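Local atomic coordinates of putative GntR-family transcriptional regulator (PDB entry 3CNV), a protein that probably acts as a GntR-family transcriptional regulator, its UTRA-type domain sensing a small-molecule ligand whose identity is not established. Residues C[26-31]-C[46-51]; C[106-111]-C[128-133]. One frame throughout, in Å; residues are numbered along the deposited sequence. Where two conformers were deposited one is given.

Contact 1: residues C[26-31]-C[46-51]; sequences CRRLRA and TVVTIR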
ATOM      1  N   CYS C  26     -24.941   6.926 -19.002  1.00 17.15           N
ATOM      2  CA  CYS C  26     -24.033   8.057 -19.141  1.00 19.26           C
ATOM      3  C   CYS C  26     -24.835   9.336 -19.274  1.00 19.88           C
ATOM      4  O   CYS C  26     -25.671   9.439 -20.141  1.00 19.00           O
ATOM      5  CB  CYS C  26     -23.153   7.838 -20.390  1.00 20.34           C
ATOM      6  SG  CYS C  26     -21.845   9.065 -20.658  1.00 27.99           S
ATOM      7  N   ARG C  27     -24.636  10.261 -18.349  1.00 20.28           N
ATOM      8  CA  ARG C  27     -25.452  11.486 -18.250  1.00 22.05           C
ATOM      9  C   ARG C  27     -24.593  12.581 -17.633  1.00 21.02           C
ATOM     10  O   ARG C  27     -23.682  12.283 -16.895  1.00 19.61           O
ATOM     11  CB  ARG C  27     -26.618  11.344 -17.233  1.00 21.52           C
ATOM     12  CG  ARG C  27     -27.679  10.509 -17.609  1.00 28.60           C
ATOM     13  CD  ARG C  27     -28.728  10.553 -16.494  1.00 33.52           C
ATOM     14  NE  ARG C  27     -28.158  10.012 -15.261  1.00 38.54           N
ATOM     15  CZ  ARG C  27     -28.640  10.233 -14.038  1.00 40.84           C
ATOM     16  NH1 ARG C  27     -29.707  11.008 -13.862  1.00 40.02           N
ATOM     17  NH2 ARG C  27     -28.044   9.686 -12.984  1.00 43.20           N
ATOM     18  N   ARG C  28     -24.960  13.824 -17.898  1.00 20.01           N
ATOM     19  CA  ARG C  28     -24.432  14.938 -17.128  1.00 21.78           C
ATOM     20  C   ARG C  28     -25.509  15.390 -16.151  1.00 20.59           C
ATOM     21  O   ARG C  28     -26.677  15.344 -16.457  1.00 20.94           O
ATOM     22  CB  ARG C  28     -23.945  16.061 -18.035  1.00 22.54           C
ATOM     23  CG  ARG C  28     -22.614  15.676 -18.630  1.00 27.22           C
ATOM     24  CD  ARG C  28     -22.290  16.460 -19.869  1.00 32.16           C
ATOM     25  NE  ARG C  28     -20.870  16.396 -20.240  1.00 34.02           N
ATOM     26  CZ  ARG C  28     -20.299  15.378 -20.884  1.00 36.33           C
ATOM     27  NH1 ARG C  28     -21.009  14.307 -21.247  1.00 36.91           N
ATOM     28  NH2 ARG C  28     -19.008  15.440 -21.176  1.00 36.50           N
ATOM     29  N   LEU C  29     -25.085  15.767 -14.963  1.00 20.10           N
ATOM     30  CA  LEU C  29     -25.982  16.291 -13.971  1.00 20.63           C
ATOM     31  C   LEU C  29     -25.342  17.207 -12.953  1.00 19.50           C
ATOM     32  O   LEU C  29     -24.126  17.346 -12.867  1.00 19.49           O
ATOM     33  CB  LEU C  29     -26.717  15.177 -13.251  1.00 22.08           C
ATOM     34  CG  LEU C  29     -25.919  13.956 -12.816  1.00 27.86           C
ATOM     35  CD1 LEU C  29     -25.295  14.089 -11.431  1.00 29.26           C
ATOM     36  CD2 LEU C  29     -26.904  12.726 -12.900  1.00 30.18           C
ATOM     37  N   ARG C  30     -26.203  17.850 -12.180  1.00 19.28           N
ATOM     38  CA  ARG C  30     -25.755  18.715 -11.068  1.00 18.60           C
ATOM     39  C   ARG C  30     -25.198  17.781 -10.007  1.00 19.06           C
ATOM     40  O   ARG C  30     -25.866  16.831  -9.616  1.00 18.10           O
ATOM     41  CB  ARG C  30     -26.917  19.534 -10.514  1.00 18.07           C
ATOM     42  CG  ARG C  30     -26.553  20.472  -9.345  1.00 17.35           C
ATOM     43  CD  ARG C  30     -27.756  21.241  -8.863  1.00 18.08           C
ATOM     44  NE  ARG C  30     -27.464  22.063  -7.698  1.00 17.03           N
ATOM     45  CZ  ARG C  30     -27.466  23.387  -7.683  1.00 18.09           C
ATOM     46  NH1 ARG C  30     -27.778  24.063  -8.772  1.00 19.75           N
ATOM     47  NH2 ARG C  30     -27.201  24.043  -6.556  1.00 19.37           N
ATOM     48  N   ALA C  31     -23.977  18.042  -9.550  1.00 18.42           N
ATOM     49  CA  ALA C  31     -23.369  17.240  -8.499  1.00 19.14           C
ATOM     50  C   ALA C  31     -24.299  17.171  -7.261  1.00 19.73           C
ATOM     51  O   ALA C  31     -24.616  18.219  -6.722  1.00 19.39           O
ATOM     52  CB  ALA C  31     -21.946  17.844  -8.100  1.00 19.85           C
ATOM     53  N   THR C  46     -21.633  20.927 -12.509  1.00 16.77           N
ATOM     54  CA  THR C  46     -21.995  19.782 -13.325  1.00 18.62           C
ATOM     55  C   THR C  46     -20.901  18.725 -13.285  1.00 17.15           C
ATOM     56  O   THR C  46     -19.720  19.038 -13.297  1.00 16.23           O
ATOM     57  CB  THR C  46     -22.308  20.246 -14.785  1.00 19.70           C
ATOM     58  OG1 THR C  46     -23.519  21.065 -14.762  1.00 23.29           O
ATOM     59  CG2 THR C  46     -22.446  19.105 -15.688  1.00 19.58           C
ATOM     60  N   VAL C  47     -21.357  17.478 -13.190  1.00 15.89           N
ATOM     61  CA  VAL C  47     -20.534  16.272 -13.253  1.00 15.92           C
ATOM     62  C   VAL C  47     -21.060  15.323 -14.341  1.00 15.96           C
ATOM     63  O   VAL C  47     -22.216  15.280 -14.652  1.00 15.10           O
ATOM     64  CB  VAL C  47     -20.406  15.500 -11.888  1.00 14.67           C
ATOM     65  CG1 VAL C  47     -19.627  16.395 -10.812  1.00 12.26           C
ATOM     66  CG2 VAL C  47     -21.763  15.055 -11.388  1.00 14.12           C
ATOM     67  N   VAL C  48     -20.146  14.618 -14.957  1.00 17.15           N
ATOM     68  CA  VAL C  48     -20.521  13.510 -15.829  1.00 17.68           C
ATOM     69  C   VAL C  48     -20.612  12.296 -14.937  1.00 17.94           C
ATOM     70  O   VAL C  48     -19.739  12.056 -14.073  1.00 17.57           O
ATOM     71  CB  VAL C  48     -19.445  13.205 -16.870  1.00 18.01           C
ATOM     72  CG1 VAL C  48     -19.902  11.981 -17.810  1.00 18.98           C
ATOM     73  CG2 VAL C  48     -19.137  14.421 -17.652  1.00 19.66           C
ATOM     74  N   THR C  49     -21.668  11.536 -15.133  1.00 17.37           N
ATOM     75  CA  THR C  49     -21.768  10.277 -14.456  1.00 19.13           C
ATOM     76  C   THR C  49     -21.938   9.132 -15.426  1.00 18.93           C
ATOM     77  O   THR C  49     -22.663   9.198 -16.405  1.00 17.50           O
ATOM     78  CB  THR C  49     -22.911  10.282 -13.375  1.00 20.95           C
ATOM     79  OG1 THR C  49     -22.684   9.197 -12.439  1.00 26.42           O
ATOM     80  CG2 THR C  49     -24.320  10.175 -14.054  1.00 18.15           C
ATOM     81  N   ILE C  50     -21.208   8.070 -15.102  1.00 18.82           N
ATOM     82  CA  ILE C  50     -21.267   6.834 -15.839  1.00 17.85           C
ATOM     83  C   ILE C  50     -21.585   5.688 -14.885  1.00 17.97           C
ATOM     84  O   ILE C  50     -21.078   5.613 -13.752  1.00 17.27           O
ATOM     85  CB  ILE C  50     -19.860   6.552 -16.458  1.00 20.34           C
ATOM     86  CG1 ILE C  50     -19.378   7.764 -17.304  1.00 20.30           C
ATOM     87  CG2 ILE C  50     -19.829   5.200 -17.201  1.00 16.87           C
ATOM     88  CD1 ILE C  50     -17.883   7.676 -17.685  1.00 21.59           C
ATOM     89  N   ARG C  51     -22.475   4.833 -15.333  1.00 16.16           N
ATOM     90  CA  ARG C  51     -22.624   3.486 -14.781  1.00 15.20           C
ATOM     91  C   ARG C  51     -22.090   2.438 -15.734  1.00 15.36           C
ATOM     92  O   ARG C  51     -22.402   2.439 -16.948  1.00 14.09           O
ATOM     93  CB  ARG C  51     -24.078   3.201 -14.431  1.00 15.29           C
ATOM     94  CG  ARG C  51     -24.187   1.816 -13.792  1.00 18.11           C
ATOM     95  CD  ARG C  51     -25.509   1.523 -13.272  1.00 21.13           C
ATOM     96  NE  ARG C  51     -25.707   2.206 -12.011  1.00 19.86           N
ATOM     97  CZ  ARG C  51     -26.758   1.985 -11.246  1.00 24.39           C
ATOM     98  NH1 ARG C  51     -27.682   1.088 -11.651  1.00 20.75           N
ATOM     99  NH2 ARG C  51     -26.868   2.639 -10.090  1.00 23.51           N
TER
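In Arg28, CG stands anti to the carbonyl carbon (chi1 -77°), and the chain then runs extended from CG to NE beside Val48, whose CG2 is likewise anti to its own carbonyl carbon. The two side chains point the same way, and the methyl sits over one face of the guanidinium, above its centre, with Arg28 CZ 3.6 Å from Val48 CG2. A flat cationic group is thus covered by an aliphatic carbon, and at its rim Arg28 NH1 is hydrogen-bonded to the carbonyl oxygen of Leu76. Cys26 shares this side of the sheet, its SG a loose 4.4 Å from Ile50 CG1, and both residues also touch Leu81 of helix 78-83.

The strands carrying these groups, 20-30 and 46-56, are antiparallel neighbours in the six-stranded sheet of the UTRA domain, and 20-30 is the outermost strand on this side within the chain. Arg27 with Thr49 and Leu29 with Val47 are hydrogen-bonded pairs, each closed by two backbone bonds; Thr49 N to Arg27 O, at 2.8 Å, is almost straight (177° at the hydrogen).

The side chains of these two pairs occupy the other face of the sheet. Leu29 forks between two partners: CD1 meets Val47 CG2 at 3.7 Å, and CD2 meets Thr49 CG2 at 3.8 Å. The same CD2 also lies over the Arg27 guanidinium, so tightly that the exact placement of this exposed group is doubtful. Arg27 runs alongside Thr49, bending at chi3 (-63°), and NH2 comes within 3.9 Å of Thr49 CG2. Thr49 OG1 is bonded to Leu66 O on strand 59-69, whose Trp67 packs against Val47 and Thr49. Where strand 20-30 ends, Ala31 CB rests 3.9 Å from Val47 CG1.

Contact 2: residues C[106-111]-C[128-133]; sequences KLRAVA and LLQVDR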
ATOM      1  N   LYS C 106     -12.981   3.349   0.804  1.00 15.39           N
ATOM      2  CA  LYS C 106     -13.763   2.922   1.955  1.00 13.44           C
ATOM      3  C   LYS C 106     -14.553   1.664   1.524  1.00 14.80           C
ATOM      4  O   LYS C 106     -15.357   1.707   0.558  1.00 14.79           O
ATOM      5  CB  LYS C 106     -14.723   4.039   2.406  1.00 14.10           C
ATOM      6  CG  LYS C 106     -14.078   5.317   2.821  1.00 16.60           C
ATOM      7  CD  LYS C 106     -15.098   6.340   3.309  1.00 21.76           C
ATOM      8  CE  LYS C 106     -14.406   7.560   3.921  1.00 27.66           C
ATOM      9  NZ  LYS C 106     -15.331   8.352   4.815  1.00 34.73           N
ATOM     10  N   LEU C 107     -14.220   0.535   2.157  1.00 14.28           N
ATOM     11  CA  LEU C 107     -14.854  -0.777   1.878  1.00 14.97           C
ATOM     12  C   LEU C 107     -15.789  -1.233   2.983  1.00 14.63           C
ATOM     13  O   LEU C 107     -15.560  -1.064   4.202  1.00 13.73           O
ATOM     14  CB  LEU C 107     -13.848  -1.858   1.591  1.00 14.68           C
ATOM     15  CG  LEU C 107     -12.990  -1.862   0.323  1.00 17.15           C
ATOM     16  CD1 LEU C 107     -12.033  -0.627   0.239  1.00 14.27           C
ATOM     17  CD2 LEU C 107     -12.248  -3.175   0.335  1.00 14.93           C
ATOM     18  N   ARG C 108     -16.929  -1.692   2.503  1.00 16.55           N
ATOM     19  CA  ARG C 108     -17.996  -2.236   3.364  0.50 17.01           C
ATOM     20  C   ARG C 108     -18.736  -3.392   2.690  1.00 17.59           C
ATOM     21  O   ARG C 108     -18.669  -3.573   1.482  1.00 17.18           O
ATOM     22  CB  ARG C 108     -18.958  -1.126   3.858  0.50 17.63           C
ATOM     23  CG  ARG C 108     -19.202   0.111   2.950  0.50 19.25           C
ATOM     24  CD  ARG C 108     -20.198   1.239   3.494  0.50 16.01           C
ATOM     25  NE  ARG C 108     -19.567   2.313   4.284  0.50 19.33           N
ATOM     26  CZ  ARG C 108     -18.897   3.358   3.795  0.50 15.64           C
ATOM     27  NH1 ARG C 108     -18.734   3.525   2.515  0.50 18.23           N
ATOM     28  NH2 ARG C 108     -18.404   4.252   4.600  0.50 19.00           N
ATOM     29  N   ALA C 109     -19.417  -4.190   3.500  1.00 16.02           N
ATOM     30  CA  ALA C 109     -20.322  -5.212   2.961  1.00 16.17           C
ATOM     31  C   ALA C 109     -21.726  -4.715   3.101  1.00 14.79           C
ATOM     32  O   ALA C 109     -22.128  -4.212   4.164  1.00 15.17           O
ATOM     33  CB  ALA C 109     -20.173  -6.609   3.644  1.00 13.42           C
ATOM     34  N   VAL C 110     -22.435  -4.833   1.999  1.00 13.99           N
ATOM     35  CA  VAL C 110     -23.793  -4.408   1.901  1.00 14.76           C
ATOM     36  C   VAL C 110     -24.673  -5.498   1.274  1.00 15.27           C
ATOM     37  O   VAL C 110     -24.186  -6.449   0.714  1.00 14.15           O
ATOM     38  CB  VAL C 110     -23.877  -3.078   1.062  1.00 16.34           C
ATOM     39  CG1 VAL C 110     -22.982  -1.954   1.701  1.00 16.99           C
ATOM     40  CG2 VAL C 110     -23.548  -3.295  -0.384  1.00 11.47           C
ATOM     41  N   ALA C 111     -25.980  -5.345   1.440  1.00 15.88           N
ATOM     42  CA  ALA C 111     -27.007  -6.143   0.711  1.00 16.51           C
ATOM     43  C   ALA C 111     -27.300  -5.580  -0.681  1.00 16.82           C
ATOM     44  O   ALA C 111     -27.413  -4.391  -0.881  1.00 17.52           O
ATOM     45  CB  ALA C 111     -28.317  -6.244   1.572  1.00 15.79           C
ATOM     46  N   LEU C 128     -22.751  -8.036  -1.061  1.00 12.99           N
ATOM     47  CA  LEU C 128     -21.833  -7.455  -2.057  1.00 12.99           C
ATOM     48  C   LEU C 128     -20.789  -6.641  -1.292  1.00 12.95           C
ATOM     49  O   LEU C 128     -21.043  -6.137  -0.157  1.00 13.12           O
ATOM     50  CB  LEU C 128     -22.559  -6.512  -3.040  1.00 11.84           C
ATOM     51  CG  LEU C 128     -23.764  -7.049  -3.779  1.00 13.25           C
ATOM     52  CD1 LEU C 128     -24.455  -5.908  -4.649  1.00 10.31           C
ATOM     53  CD2 LEU C 128     -23.356  -8.260  -4.668  1.00 12.86           C
ATOM     54  N   LEU C 129     -19.625  -6.567  -1.891  1.00 12.54           N
ATOM     55  CA  LEU C 129     -18.494  -5.730  -1.415  1.00 14.05           C
ATOM     56  C   LEU C 129     -18.640  -4.353  -2.072  1.00 15.62           C
ATOM     57  O   LEU C 129     -18.694  -4.216  -3.290  1.00 14.92           O
ATOM     58  CB  LEU C 129     -17.158  -6.320  -1.731  1.00 11.91           C
ATOM     59  CG  LEU C 129     -15.913  -5.507  -1.329  1.00 15.36           C
ATOM     60  CD1 LEU C 129     -15.793  -5.379   0.198  1.00 17.89           C
ATOM     61  CD2 LEU C 129     -14.657  -6.028  -1.938  1.00 17.28           C
ATOM     62  N   GLN C 130     -18.848  -3.354  -1.232  1.00 14.95           N
ATOM     63  CA  GLN C 130     -18.929  -1.976  -1.718  1.00 15.03           C
ATOM     64  C   GLN C 130     -17.574  -1.307  -1.506  1.00 15.51           C
ATOM     65  O   GLN C 130     -16.997  -1.308  -0.413  1.00 16.30           O
ATOM     66  CB  GLN C 130     -20.081  -1.207  -1.080  1.00 14.94           C
ATOM     67  CG  GLN C 130     -20.137   0.291  -1.432  1.00 14.97           C
ATOM     68  CD  GLN C 130     -21.409   0.976  -0.900  1.00 22.97           C
ATOM     69  OE1 GLN C 130     -22.513   0.619  -1.271  1.00 24.20           O
ATOM     70  NE2 GLN C 130     -21.244   1.887   0.016  1.00 27.15           N
ATOM     71  N   VAL C 131     -17.047  -0.795  -2.602  1.00 15.95           N
ATOM     72  CA  VAL C 131     -15.766  -0.077  -2.649  1.00 14.23           C
ATOM     73  C   VAL C 131     -16.078   1.378  -3.076  1.00 15.29           C
ATOM     74  O   VAL C 131     -16.381   1.679  -4.230  1.00 14.75           O
ATOM     75  CB  VAL C 131     -14.727  -0.719  -3.619  1.00 15.81           C
ATOM     76  CG1 VAL C 131     -13.364   0.061  -3.562  1.00 12.70           C
ATOM     77  CG2 VAL C 131     -14.494  -2.278  -3.317  1.00 15.40           C
ATOM     78  N   ASP C 132     -16.021   2.291  -2.121  1.00 15.01           N
ATOM     79  CA  ASP C 132     -16.171   3.709  -2.424  1.00 16.25           C
ATOM     80  C   ASP C 132     -14.793   4.385  -2.576  1.00 15.99           C
ATOM     81  O   ASP C 132     -14.029   4.451  -1.626  1.00 18.64           O
ATOM     82  CB  ASP C 132     -16.978   4.405  -1.295  1.00 17.68           C
ATOM     83  CG  ASP C 132     -18.470   4.047  -1.326  1.00 22.13           C
ATOM     84  OD1 ASP C 132     -19.062   4.017  -2.430  1.00 28.72           O
ATOM     85  OD2 ASP C 132     -19.051   3.740  -0.254  1.00 27.69           O
ATOM     86  N   ARG C 133     -14.504   4.904  -3.759  1.00 13.64           N
ATOM     87  CA  ARG C 133     -13.167   5.428  -4.110  1.00 13.20           C
ATOM     88  C   ARG C 133     -13.212   6.920  -4.468  1.00 12.73           C
ATOM     89  O   ARG C 133     -14.114   7.386  -5.183  1.00 15.37           O
ATOM     90  CB  ARG C 133     -12.652   4.645  -5.319  1.00 11.05           C
ATOM     91  CG  ARG C 133     -11.229   4.997  -5.744  1.00 15.76           C
ATOM     92  CD  ARG C 133     -10.774   4.327  -6.994  1.00 13.72           C
ATOM     93  NE  ARG C 133     -10.874   2.885  -6.872  1.00 19.17           N
ATOM     94  CZ  ARG C 133     -11.064   1.994  -7.830  1.00 15.76           C
ATOM     95  NH1 ARG C 133     -11.206   2.346  -9.073  1.00 16.98           N
ATOM     96  NH2 ARG C 133     -11.116   0.722  -7.495  1.00 19.01           N
TER
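Lys106 with Asp132, Arg108 with Gln130 and Val110 with Leu128 form three hydrogen-bonded pairs of an antiparallel ladder, the strand segments running at 147° to each other. In the sheet of the UTRA domain, strand 102-111 is outermost within the chain, but Leu107 pairs with a strand of the second subunit, so the sheet continues across the interface.

One face carries a polar cluster. Arg108 was modelled in two conformers; the one described lies alongside Gln130, with Arg108 CD 3.7 Å from Gln130 NE2, and bends at chi3 (90°), which turns NE out of the line of the chain. In this conformer NH1 makes a salt bridge of 2.8 Å to Asp132 OD2, which meets the guanidinium at its edge, near the plane, and NH2 forms another to Asp11 of the second subunit; the other conformer may keep neither. Asp132 OD2 also accepts a bent bond from Gln130 NE2 at 2.9 Å, 133° at the hydrogen.

The opposite face is apolar. Leu107 and Val131 lie side by side, Leu107 CG 4.0 Å from Val131 CG2, whereas Leu107 CD2 reaches Leu129 CD1 at 4.2 Å. Tyr157 of strand 155-161 touches both leucines, and Leu129 packs on Leu129 of the second subunit. Back on the polar side, Val110 crosses Gln130 at about a right angle, its CG1 4.0 Å from Gln130 OE1.

Contacts 1 and 2 illustrate how the two edges of one antiparallel sheet can differ in their surroundings. They come in series along the chain, 26-31/46-51 closing before 106-111/128-133 opens, and their centres are 21 Å apart, with nearest atoms about 10 Å apart. Each joins an outermost strand to its inner neighbour, 20-30 to 46-56 and 102-111 to 127-137; strands 59-69 and 141-150 fill the middle of the sheet between them. Both lie within the UTRA domain. No other chain of the assembly touches contact 1, whereas contact 2 borders the second subunit, where the sheet extends from one protein copy into the next.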